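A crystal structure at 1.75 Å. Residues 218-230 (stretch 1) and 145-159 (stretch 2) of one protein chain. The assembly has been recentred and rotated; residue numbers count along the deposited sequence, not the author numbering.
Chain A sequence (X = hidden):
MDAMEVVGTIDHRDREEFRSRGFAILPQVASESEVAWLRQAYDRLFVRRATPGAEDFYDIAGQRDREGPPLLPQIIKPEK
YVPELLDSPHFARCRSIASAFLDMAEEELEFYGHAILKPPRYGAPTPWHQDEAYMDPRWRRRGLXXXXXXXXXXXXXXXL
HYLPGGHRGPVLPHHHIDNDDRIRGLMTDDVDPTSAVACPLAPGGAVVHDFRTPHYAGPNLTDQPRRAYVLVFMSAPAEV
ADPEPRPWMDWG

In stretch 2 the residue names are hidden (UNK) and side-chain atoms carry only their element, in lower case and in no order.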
ATOM      1  N   GLY A 218     -11.224   3.899   1.937  1.00 24.05           N
ATOM      2  CA  GLY A 218     -12.515   4.351   1.472  1.00 18.12           C
ATOM      3  C   GLY A 218     -12.463   4.764   0.013  1.00 18.00           C
ATOM      4  O   GLY A 218     -11.392   4.811  -0.602  1.00 21.21           O
ATOM      5  N   PRO A 219     -13.629   5.052  -0.560  1.00 20.90           N
ATOM      6  CA  PRO A 219     -13.698   5.578  -1.926  1.00 22.20           C
ATOM      7  C   PRO A 219     -13.112   6.985  -1.998  1.00 21.98           C
ATOM      8  O   PRO A 219     -12.963   7.639  -0.964  1.00 21.67           O
ATOM      9  CB  PRO A 219     -15.199   5.595  -2.212  1.00 28.86           C
ATOM     10  CG  PRO A 219     -15.821   5.768  -0.856  1.00 27.88           C
ATOM     11  CD  PRO A 219     -14.963   4.926   0.049  1.00 21.91           C
ATOM     12  N   ASN A 220     -12.780   7.450  -3.195  1.00 21.69           N
ATOM     13  CA  ASN A 220     -12.353   8.841  -3.338  1.00 21.47           C
ATOM     14  C   ASN A 220     -13.551   9.688  -3.708  1.00 26.54           C
ATOM     15  O   ASN A 220     -13.924   9.771  -4.872  1.00 23.70           O
ATOM     16  CB  ASN A 220     -11.237   8.961  -4.383  1.00 22.16           C
ATOM     17  CG  ASN A 220     -10.833  10.398  -4.650  1.00 22.15           C
ATOM     18  OD1 ASN A 220     -11.085  11.282  -3.840  1.00 22.44           O
ATOM     19  ND2 ASN A 220     -10.189  10.631  -5.790  1.00 21.97           N
ATOM     20  N   LEU A 221     -14.164  10.314  -2.707  1.00 23.84           N
ATOM     21  CA  LEU A 221     -15.346  11.134  -2.935  1.00 27.90           C
ATOM     22  C   LEU A 221     -15.009  12.557  -3.358  1.00 28.64           C
ATOM     23  O   LEU A 221     -15.861  13.428  -3.310  1.00 41.29           O
ATOM     24  CB  LEU A 221     -16.214  11.176  -1.673  1.00 32.76           C
ATOM     25  CG  LEU A 221     -16.567   9.806  -1.086  1.00 36.93           C
ATOM     26  CD1 LEU A 221     -17.320   9.956   0.225  1.00 39.62           C
ATOM     27  CD2 LEU A 221     -17.361   8.969  -2.082  1.00 34.77           C
ATOM     28  N   THR A 222     -13.773  12.794  -3.774  1.00 28.77           N
ATOM     29  CA  THR A 222     -13.349  14.144  -4.126  1.00 30.86           C
ATOM     30  C   THR A 222     -13.122  14.260  -5.627  1.00 29.71           C
ATOM     31  O   THR A 222     -13.041  13.259  -6.334  1.00 25.42           O
ATOM     32  CB  THR A 222     -12.048  14.560  -3.395  1.00 25.41           C
ATOM     33  OG1 THR A 222     -10.922  13.986  -4.067  1.00 24.10           O
ATOM     34  CG2 THR A 222     -12.062  14.125  -1.931  1.00 26.93           C
ATOM     35  N   ASP A 223     -13.001  15.488  -6.116  1.00 24.93           N
ATOM     36  CA  ASP A 223     -12.858  15.690  -7.545  1.00 26.51           C
ATOM     37  C   ASP A 223     -11.405  15.689  -8.003  1.00 25.35           C
ATOM     38  O   ASP A 223     -11.124  16.035  -9.150  1.00 29.08           O
ATOM     39  CB  ASP A 223     -13.549  16.994  -7.959  1.00 31.27           C
ATOM     40  CG  ASP A 223     -15.065  16.892  -7.881  1.00 40.80           C
ATOM     41  OD1 ASP A 223     -15.619  15.911  -8.421  1.00 39.01           O
ATOM     42  OD2 ASP A 223     -15.704  17.778  -7.273  1.00 44.23           O
ATOM     43  N   GLN A 224     -10.496  15.255  -7.130  1.00 25.80           N
ATOM     44  CA  GLN A 224      -9.067  15.240  -7.437  1.00 26.88           C
ATOM     45  C   GLN A 224      -8.501  13.838  -7.302  1.00 25.77           C
ATOM     46  O   GLN A 224      -8.855  13.122  -6.361  1.00 28.83           O
ATOM     47  CB  GLN A 224      -8.288  16.189  -6.513  1.00 28.77           C
ATOM     48  CG  GLN A 224      -8.713  17.656  -6.617  1.00 30.59           C
ATOM     49  CD  GLN A 224     -10.025  17.928  -5.908  1.00 40.98           C
ATOM     50  OE1 GLN A 224     -10.294  17.370  -4.840  1.00 42.04           O
ATOM     51  NE2 GLN A 224     -10.859  18.779  -6.504  1.00 38.51           N
ATOM     52  N   PRO A 225      -7.598  13.448  -8.220  1.00 31.26           N
ATOM     53  CA  PRO A 225      -6.973  12.124  -8.103  1.00 28.06           C
ATOM     54  C   PRO A 225      -6.118  12.062  -6.851  1.00 27.50           C
ATOM     55  O   PRO A 225      -5.624  13.093  -6.396  1.00 25.00           O
ATOM     56  CB  PRO A 225      -6.109  12.011  -9.368  1.00 32.30           C
ATOM     57  CG  PRO A 225      -6.464  13.215 -10.216  1.00 41.99           C
ATOM     58  CD  PRO A 225      -6.980  14.252  -9.283  1.00 40.64           C
ATOM     59  N   ARG A 226      -5.963  10.869  -6.289  1.00 21.39           N
ATOM     60  CA  ARG A 226      -5.146  10.680  -5.110  1.00 21.10           C
ATOM     61  C   ARG A 226      -4.139   9.587  -5.392  1.00 23.59           C
ATOM     62  O   ARG A 226      -4.520   8.453  -5.687  1.00 23.88           O
ATOM     63  CB  ARG A 226      -6.008  10.319  -3.909  1.00 21.53           C
ATOM     64  CG  ARG A 226      -7.168  11.270  -3.725  1.00 22.80           C
ATOM     65  CD  ARG A 226      -6.690  12.587  -3.141  1.00 19.28           C
ATOM     66  NE  ARG A 226      -7.734  13.590  -3.250  1.00 20.64           N
ATOM     67  CZ  ARG A 226      -7.770  14.707  -2.538  1.00 25.19           C
ATOM     68  NH1 ARG A 226      -6.814  14.958  -1.655  1.00 26.03           N
ATOM     69  NH2 ARG A 226      -8.763  15.566  -2.708  1.00 26.78           N
ATOM     70  N   ARG A 227      -2.862   9.942  -5.320  1.00 18.71           N
ATOM     71  CA  ARG A 227      -1.780   9.051  -5.735  1.00 17.17           C
ATOM     72  C   ARG A 227      -0.931   8.588  -4.567  1.00 22.60           C
ATOM     73  O   ARG A 227      -0.639   9.350  -3.652  1.00 17.67           O
ATOM     74  CB  ARG A 227      -0.900   9.757  -6.770  1.00 18.55           C
ATOM     75  CG  ARG A 227      -1.676  10.190  -8.009  1.00 19.75           C
ATOM     76  CD  ARG A 227      -0.995  11.342  -8.734  1.00 25.65           C
ATOM     77  NE  ARG A 227      -1.050  12.601  -7.992  1.00 22.27           N
ATOM     78  CZ  ARG A 227      -0.576  13.755  -8.462  1.00 24.40           C
ATOM     79  NH1 ARG A 227      -0.013  13.797  -9.664  1.00 28.35           N
ATOM     80  NH2 ARG A 227      -0.659  14.865  -7.734  1.00 27.90           N
ATOM     81  N   ALA A 228      -0.530   7.322  -4.599  1.00 18.48           N
ATOM     82  CA  ALA A 228       0.347   6.788  -3.569  1.00 17.60           C
ATOM     83  C   ALA A 228       1.448   5.997  -4.235  1.00 21.61           C
ATOM     84  O   ALA A 228       1.237   5.381  -5.281  1.00 20.27           O
ATOM     85  CB  ALA A 228      -0.431   5.908  -2.584  1.00 18.41           C
ATOM     86  N   TYR A 229       2.634   6.036  -3.640  1.00 19.73           N
ATOM     87  CA  TYR A 229       3.750   5.229  -4.091  1.00 18.08           C
ATOM     88  C   TYR A 229       4.094   4.300  -2.943  1.00 15.96           C
ATOM     89  O   TYR A 229       4.397   4.753  -1.837  1.00 17.20           O
ATOM     90  CB  TYR A 229       4.944   6.091  -4.483  1.00 19.64           C
ATOM     91  CG  TYR A 229       6.188   5.316  -4.855  1.00 21.79           C
ATOM     92  CD1 TYR A 229       6.191   4.450  -5.943  1.00 28.06           C
ATOM     93  CD2 TYR A 229       7.367   5.468  -4.139  1.00 24.24           C
ATOM     94  CE1 TYR A 229       7.327   3.751  -6.296  1.00 32.79           C
ATOM     95  CE2 TYR A 229       8.513   4.773  -4.489  1.00 28.06           C
ATOM     96  CZ  TYR A 229       8.486   3.919  -5.567  1.00 31.43           C
ATOM     97  OH  TYR A 229       9.615   3.219  -5.925  1.00 37.35           O
ATOM     98  N   VAL A 230       4.003   3.003  -3.195  1.00 15.41           N
ATOM     99  CA  VAL A 230       4.135   2.027  -2.129  1.00 17.86           C
ATOM    100  C   VAL A 230       5.437   1.266  -2.303  1.00 18.36           C
ATOM    101  O   VAL A 230       5.735   0.774  -3.390  1.00 19.45           O
ATOM    102  CB  VAL A 230       2.949   1.025  -2.115  1.00 18.08           C
ATOM    103  CG1 VAL A 230       3.089   0.074  -0.946  1.00 22.95           C
ATOM    104  CG2 VAL A 230       1.615   1.767  -2.032  1.00 21.15           C
ATOM    105  N   UNK A 145       4.888  -2.586   4.414  1.00 12.53           N
ATOM    106  CA  UNK A 145       4.659  -1.684   3.293  1.00 10.25           C
ATOM    107  C   UNK A 145       4.769  -0.244   3.769  1.00 12.06           C
ATOM    108  O   UNK A 145       4.295   0.078   4.847  1.00 13.77           O
ATOM    109  o   UNK A 145       3.176  -3.184   2.114  1.00 19.77           O
ATOM    110  c   UNK A 145       3.272  -1.892   2.689  1.00 15.84           C
ATOM    111  N   UNK A 146       5.374   0.600   2.940  1.00 12.08           N
ATOM    112  CA  UNK A 146       5.470   2.041   3.185  1.00 11.64           C
ATOM    113  C   UNK A 146       4.735   2.746   2.052  1.00 12.53           C
ATOM    114  O   UNK A 146       5.178   2.739   0.893  1.00 13.78           O
ATOM    115  c   UNK A 146       7.016   3.994   3.544  1.00 13.66           C
ATOM    116  c   UNK A 146       6.945   2.508   3.277  1.00 13.42           C
ATOM    117  c   UNK A 146       9.177   2.035   4.473  1.00 17.06           C
ATOM    118  c   UNK A 146       7.658   1.786   4.416  1.00 12.79           C
ATOM    119  N   UNK A 147       3.581   3.303   2.409  1.00 13.69           N
ATOM    120  CA  UNK A 147       2.614   3.930   1.519  1.00 13.12           C
ATOM    121  C   UNK A 147       2.844   5.434   1.568  1.00 12.67           C
ATOM    122  O   UNK A 147       2.412   6.071   2.519  1.00 15.53           O
ATOM    123  c   UNK A 147      -0.625   3.018   0.248  1.00 21.00           C
ATOM    124  c   UNK A 147      -2.942   5.791   0.141  1.00 31.27           C
ATOM    125  c   UNK A 147      -0.027   3.854   1.160  1.00 22.15           C
ATOM    126  c   UNK A 147      -2.875   6.935   0.891  1.00 26.45           C
ATOM    127  c   UNK A 147      -0.833   6.191   2.003  1.00 22.80           C
ATOM    128  c   UNK A 147      -1.935   4.832   0.330  1.00 30.16           C
ATOM    129  c   UNK A 147      -1.842   7.146   1.811  1.00 23.55           C
ATOM    130  n   UNK A 147      -1.758   3.612  -0.268  1.00 28.57           N
ATOM    131  c   UNK A 147       1.202   3.558   2.006  1.00 17.97           C
ATOM    132  c   UNK A 147      -0.877   5.013   1.250  1.00 27.51           C
ATOM    133  N   UNK A 148       3.549   5.987   0.581  1.00 14.73           N
ATOM    134  CA  UNK A 148       3.851   7.427   0.570  1.00 16.59           C
ATOM    135  C   UNK A 148       2.834   8.123  -0.311  1.00 14.73           C
ATOM    136  O   UNK A 148       2.673   7.753  -1.476  1.00 20.10           O
ATOM    137  o   UNK A 148       6.251   7.090   0.846  1.00 16.99           O
ATOM    138  c   UNK A 148       5.525   9.247  -0.026  1.00 16.38           C
ATOM    139  c   UNK A 148       5.264   7.728   0.029  1.00 14.91           C
ATOM    140  N   UNK A 149       2.144   9.124   0.221  1.00 14.86           N
ATOM    141  CA  UNK A 149       1.121   9.780  -0.587  1.00 15.34           C
ATOM    142  C   UNK A 149       1.721  10.979  -1.311  1.00 16.70           C
ATOM    143  O   UNK A 149       2.608  11.654  -0.787  1.00 16.39           O
ATOM    144  c   UNK A 149       0.303  11.269   1.316  1.00 15.45           C
ATOM    145  o   UNK A 149      -1.119  10.718  -0.580  1.00 19.18           O
ATOM    146  c   UNK A 149      -0.088  10.207   0.267  1.00 12.49           C
ATOM    147  N   UNK A 150       1.254  11.219  -2.534  1.00 16.57           N
ATOM    148  CA  UNK A 150       1.689  12.374  -3.319  1.00 17.50           C
ATOM    149  C   UNK A 150       0.725  13.534  -3.139  1.00 16.12           C
ATOM    150  O   UNK A 150       0.996  14.659  -3.568  1.00 18.62           O
ATOM    151  c   UNK A 150       3.937  10.796  -4.438  1.00 30.05           C
ATOM    152  c   UNK A 150       2.641  10.841  -5.233  1.00 25.36           C
ATOM    153  c   UNK A 150       2.907  10.888  -6.745  1.00 26.30           C
ATOM    154  c   UNK A 150       1.783  12.025  -4.810  1.00 19.61           C
ATOM    155  N   UNK A 151      -0.411  13.240  -2.514  1.00 17.71           N
ATOM    156  CA  UNK A 151      -1.511  14.185  -2.377  1.00 16.48           C
ATOM    157  C   UNK A 151      -1.977  14.198  -0.936  1.00 17.01           C
ATOM    158  O   UNK A 151      -1.652  13.275  -0.184  1.00 19.20           O
ATOM    159  c   UNK A 151      -2.673  13.788  -3.292  1.00 18.94           C
ATOM    160  o   UNK A 151      -2.207  12.660  -5.340  1.00 22.11           O
ATOM    161  c   UNK A 151      -2.274  13.758  -4.749  1.00 23.58           C
ATOM    162  o   UNK A 151      -2.007  14.838  -5.302  1.00 22.28           O
ATOM    163  N   UNK A 152      -2.739  15.220  -0.544  1.00 17.33           N
ATOM    164  CA  UNK A 152      -3.465  15.115   0.715  1.00 18.97           C
ATOM    165  C   UNK A 152      -4.264  13.812   0.707  1.00 18.76           C
ATOM    166  O   UNK A 152      -4.905  13.475  -0.293  1.00 20.40           O
ATOM    167  c   UNK A 152      -6.023  17.377   2.613  1.00 30.70           C
ATOM    168  o   UNK A 152      -6.272  17.606   3.817  1.00 31.47           O
ATOM    169  c   UNK A 152      -4.409  16.304   0.944  1.00 19.02           C
ATOM    170  c   UNK A 152      -5.140  16.188   2.284  1.00 24.74           C
ATOM    171  o   UNK A 152      -6.480  18.074   1.682  1.00 31.61           O
ATOM    172  N   UNK A 153      -4.220  13.083   1.814  1.00 15.59           N
ATOM    173  CA  UNK A 153      -5.032  11.892   1.972  1.00 13.48           C
ATOM    174  C   UNK A 153      -5.963  12.081   3.157  1.00 18.88           C
ATOM    175  O   UNK A 153      -5.514  12.271   4.281  1.00 20.19           O
ATOM    176  c   UNK A 153      -4.168  10.673   2.164  1.00 12.84           C
ATOM    177  N   UNK A 154      -7.262  12.064   2.890  1.00 17.53           N
ATOM    178  CA  UNK A 154      -8.255  12.220   3.947  1.00 14.40           C
ATOM    179  C   UNK A 154      -9.196  11.032   3.962  1.00 16.74           C
ATOM    180  O   UNK A 154      -9.153  10.180   3.068  1.00 19.22           O
ATOM    181  c   UNK A 154      -9.096  13.482   3.754  1.00 18.79           C
ATOM    182  o   UNK A 154      -9.867  13.329   2.555  1.00 21.02           O
ATOM    183  c   UNK A 154      -8.209  14.696   3.620  1.00 20.02           C
ATOM    184  N   UNK A 155     -10.087  10.990   4.943  1.00 17.34           N
ATOM    185  CA  UNK A 155     -11.039   9.896   4.968  1.00 21.35           C
ATOM    186  C   UNK A 155     -11.892   9.951   3.704  1.00 23.49           C
ATOM    187  O   UNK A 155     -12.155   8.921   3.088  1.00 27.01           O
ATOM    188  c   UNK A 155     -11.918   9.914   6.226  1.00 19.99           C
ATOM    189  c   UNK A 155     -11.069   9.532   7.449  1.00 18.81           C
ATOM    190  c   UNK A 155     -13.065   8.943   6.070  1.00 24.51           C
ATOM    191  N   UNK A 156     -12.257  11.157   3.278  1.00 22.48           N
ATOM    192  CA  UNK A 156     -13.115  11.302   2.109  1.00 21.24           C
ATOM    193  C   UNK A 156     -12.394  11.095   0.784  1.00 20.69           C
ATOM    194  O   UNK A 156     -13.035  10.917  -0.244  1.00 25.77           O
ATOM    195  o   UNK A 156     -16.474  14.382   3.890  1.00 69.06           O
ATOM    196  o   UNK A 156     -15.212  14.952   2.175  1.00 68.44           O
ATOM    197  c   UNK A 156     -13.776  12.677   2.109  1.00 29.37           C
ATOM    198  c   UNK A 156     -15.544  14.159   3.084  1.00 62.51           C
ATOM    199  c   UNK A 156     -14.780  12.863   3.217  1.00 43.84           C
ATOM    200  N   UNK A 157     -11.066  11.116   0.788  1.00 22.32           N
ATOM    201  CA  UNK A 157     -10.327  10.937  -0.459  1.00 17.95           C
ATOM    202  C   UNK A 157      -9.793   9.512  -0.581  1.00 23.60           C
ATOM    203  O   UNK A 157      -9.187   9.151  -1.586  1.00 26.88           O
ATOM    204  o   UNK A 157      -8.092  11.547   0.250  1.00 22.69           O
ATOM    205  c   UNK A 157      -9.183  11.952  -0.558  1.00 24.57           C
ATOM    206  N   UNK A 158     -10.019   8.711   0.454  1.00 25.03           N
ATOM    207  CA  UNK A 158      -9.606   7.318   0.443  1.00 25.56           C
ATOM    208  C   UNK A 158      -8.311   6.984   1.166  1.00 27.77           C
ATOM    209  O   UNK A 158      -7.551   6.130   0.717  1.00 27.82           O
ATOM    210  N   UNK A 159      -8.051   7.641   2.296  1.00 17.49           N
ATOM    211  CA  UNK A 159      -6.885   7.284   3.099  1.00 18.35           C
ATOM    212  C   UNK A 159      -7.086   5.893   3.700  1.00 16.55           C
ATOM    213  O   UNK A 159      -8.181   5.339   3.648  1.00 16.92           O
ATOM    214  c   UNK A 159      -6.638   8.320   4.202  1.00 22.42           C
ATOM    215  s   UNK A 159      -7.797   8.248   5.567  1.00 18.75           S
TER
HETATM  216  O   HOH W   1       6.783   4.615  -0.312  1.00 19.19           O
HETATM  217  O   HOH W   2      -7.995  16.998  -0.067  1.00 41.42           O
HETATM  218  O   HOH W   3     -10.858   6.302   3.721  1.00 23.04           O
HETATM  219  O   HOH W   4     -13.993   7.618   1.658  1.00 23.70           O

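Position 145 carries one carbon, then one oxygen, and its CB lies 4.1 Å from V230 CG1: a serine, S145. Position 146 has four carbons, forked at the first with one arm two carbons long, which is isoleucine; the end of I146 leads away, and its contact is through backbone, I146 O sitting 3.3 Å from V230 CA.

Position 147 bears one carbon and then fused five- and six-membered rings of eight carbons and one nitrogen, so it is tryptophan. A228 CB lies over the face of W147, 3.7 Å from the centroid of the five-membered ring, while V230 CG2 packs 3.4 Å from W147 CD1. Small and branched side chains on alternate residues of one strand thus share one indole.

At 148 and at 149 a single carbon carries one oxygen and one carbon, the pattern of threonine; valine would have the same shape, but the oxygen excludes it. T148 is on the same sheet face as Y229, and its OG1 is 2.8 Å from water 1, and that water donates to Y229 O. T149 pairs with A228 on the face that holds W147, and its OG1 donates to the backbone O of position 151 at 2.6 Å, tying down the chain where the strand ends.

Position 150 has four carbons forked at the second: leucine. L150 CD1 approaches R227 CB at 4.0 Å. Position 151 has two carbons, the second carrying two oxygens, hence aspartate. D151 OD1 takes R227 NH2 at 2.8 Å, and D151 OD2 takes both R227 NE at 2.9 Å and R227 N at 2.8 Å, so one carboxylate holds guanidinium and backbone together.

Position 152 has three carbons ending in two oxygens, a glutamate. E152 uses its backbone O to accept from R226 NH1 at 2.8 Å; water 2 joins its carboxylate to the same nitrogen. Position 153 has one carbon and no contact: A153. Position 154, one carbon carrying an oxygen and a carbon, is T154, and 155, three carbons forked at the first, is V155, directed away.

Position 156 again shows three carbons and two oxygens; this is E156, whose backbone O receives L221 N at 2.8 Å. Position 157 has one carbon and one oxygen: S157. Its CB lies over a face of the R226 guanidinium, 3.5 Å from R226 NE, and its OG accepts from T154 N at 2.8 Å. Position 158 has no side chain, so G158; its backbone angles call for glycine, and a CB would fall 2.8 Å from G218 O. Position 159 has one carbon and one sulfur, C159, pointing away.

The contact works in two parts. Antiparallel strands set the register: Y229 and T148 exchange two backbone bonds of 2.8 Å, Y229 N to T148 O and T148 N to Y229 O, and L150 N adds one to R227 O at 2.9 Å. Past the end of strand 145-149, loop residues D151 and E152 accept from R227 and R226 of the other strand, and a glycine lets the backbones close.

Stretch 2 (145-159) SIWTTLDEATVESGC
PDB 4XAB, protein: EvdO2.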